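Local coordinates for S-locus protein 11 (Brassica rapa subsp. oleifera, PDB 5GYY) that probably acts as the pollen-borne ligand of self-incompatibility in Brassica, a small secreted, disulfide-linked protein of the defensin-like family recognised by another protein, at residues E28-Y31 and T32-T35. Residues are numbered along the deposited sequence; the frame is centred on the assembly and turned at random.
Sequences EAFY and TNKT
The last two turns of helix 23-35, which packs on the three-stranded antiparallel sheet of this defensin-like fold, illustrate how a helix changes its bonding where it ends. Thr32 N reaches Glu28 O at 3.0 Å in a nearly straight bond (173°), and Asn33 N repeats the i to i+4 pattern to Ala29 O at 2.9 Å. Lys34 N keeps it to Phe30 O but also bonds weakly to Tyr31 O, which gathers a second weak bond from Thr35 N and a third, at 3.1 Å, from Thr35 OG1 above the carbonyl plane. A chi1 of 63° puts Thr35 OG1 between the backbone N and carbonyl carbon of Thr35 and over one face of the Tyr31 ring, offset toward the rim, 3.2 Å from Tyr31 CE2. The ring meets His11 edge-to-face, and the Tyr31 side chain also touches Cys55. The Lys34 chain bends at chi2 and chi4, bringing CE to 3.6 Å from Phe30 CE1, while NZ bonds Asn33 OD1 in its carbonyl plane. Phe30 and Lys34 also contact other protein chains, NZ salt-bridging an acidic side chain there, consistent with recognition through the helix-on-sheet architecture of defensin-like proteins.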
loop_
_atom_site.group_PDB
_atom_site.type_symbol
_atom_site.label_atom_id
_atom_site.label_comp_id
_atom_site.label_asym_id
_atom_site.label_seq_id
_atom_site.Cartn_x
_atom_site.Cartn_y
_atom_site.Cartn_z
ATOM N N GLU C 28 1.758 -3.577 -24.740
ATOM C CA GLU C 28 2.168 -4.107 -26.039
ATOM C C GLU C 28 3.333 -3.327 -26.632
ATOM O O GLU C 28 4.270 -3.905 -27.185
ATOM C CB GLU C 28 0.988 -4.121 -27.021
ATOM C CG GLU C 28 -0.049 -5.199 -26.732
ATOM C CD GLU C 28 -1.411 -4.890 -27.351
ATOM O OE1 GLU C 28 -1.496 -3.948 -28.172
ATOM O OE2 GLU C 28 -2.392 -5.590 -27.012
ATOM N N ALA C 29 3.276 -2.011 -26.490
ATOM C CA ALA C 29 4.350 -1.155 -26.948
ATOM C C ALA C 29 5.606 -1.438 -26.115
ATOM O O ALA C 29 6.709 -1.493 -26.654
ATOM C CB ALA C 29 3.934 0.333 -26.823
ATOM N N PHE C 30 5.405 -1.617 -24.805
ATOM C CA PHE C 30 6.452 -1.961 -23.845
ATOM C C PHE C 30 7.113 -3.274 -24.270
ATOM O O PHE C 30 8.344 -3.381 -24.307
ATOM C CB PHE C 30 5.838 -2.090 -22.440
ATOM C CG PHE C 30 6.851 -2.259 -21.319
ATOM C CD1 PHE C 30 8.167 -1.849 -21.464
ATOM C CD2 PHE C 30 6.468 -2.834 -20.109
ATOM C CE1 PHE C 30 9.094 -2.001 -20.417
ATOM C CE2 PHE C 30 7.374 -2.989 -19.067
ATOM C CZ PHE C 30 8.694 -2.569 -19.222
ATOM N N TYR C 31 6.289 -4.255 -24.629
ATOM C CA TYR C 31 6.797 -5.544 -25.081
ATOM C C TYR C 31 7.664 -5.395 -26.325
ATOM O O TYR C 31 8.813 -5.855 -26.349
ATOM C CB TYR C 31 5.662 -6.536 -25.337
ATOM C CG TYR C 31 6.138 -7.847 -25.940
ATOM C CD1 TYR C 31 6.721 -8.830 -25.143
ATOM C CD2 TYR C 31 6.008 -8.100 -27.306
ATOM C CE1 TYR C 31 7.169 -10.022 -25.687
ATOM C CE2 TYR C 31 6.450 -9.297 -27.863
ATOM C CZ TYR C 31 7.028 -10.254 -27.047
ATOM O OH TYR C 31 7.465 -11.442 -27.581
ATOM N N THR C 32 7.122 -4.734 -27.343
ATOM C CA THR C 32 7.858 -4.515 -28.580
ATOM C C THR C 32 9.198 -3.836 -28.320
ATOM O O THR C 32 10.232 -4.251 -28.847
ATOM C CB THR C 32 7.050 -3.673 -29.551
ATOM O OG1 THR C 32 5.804 -4.332 -29.804
ATOM C CG2 THR C 32 7.816 -3.483 -30.859
ATOM N N ASN C 33 9.174 -2.797 -27.492
ATOM C CA ASN C 33 10.391 -2.102 -27.109
ATOM C C ASN C 33 11.437 -3.018 -26.450
ATOM O O ASN C 33 12.645 -2.804 -26.599
ATOM C CB ASN C 33 10.053 -0.932 -26.189
ATOM C CG ASN C 33 11.177 -0.600 -25.260
ATOM O OD1 ASN C 33 11.234 -1.106 -24.140
ATOM N ND2 ASN C 33 12.111 0.218 -25.730
ATOM N N LYS C 34 10.960 -4.010 -25.701
ATOM C CA LYS C 34 11.810 -4.968 -24.993
ATOM C C LYS C 34 12.286 -6.187 -25.812
ATOM O O LYS C 34 13.281 -6.810 -25.468
ATOM C CB LYS C 34 11.103 -5.451 -23.719
ATOM C CG LYS C 34 11.062 -4.437 -22.595
ATOM C CD LYS C 34 12.470 -4.111 -22.109
ATOM C CE LYS C 34 12.450 -3.001 -21.058
ATOM N NZ LYS C 34 12.504 -1.667 -21.698
ATOM N N THR C 35 11.555 -6.559 -26.859
ATOM C CA THR C 35 11.878 -7.793 -27.591
ATOM C C THR C 35 12.084 -7.615 -29.089
ATOM O O THR C 35 12.516 -8.542 -29.771
ATOM C CB THR C 35 10.808 -8.878 -27.379
ATOM O OG1 THR C 35 9.549 -8.435 -27.915
ATOM C CG2 THR C 35 10.678 -9.199 -25.890
#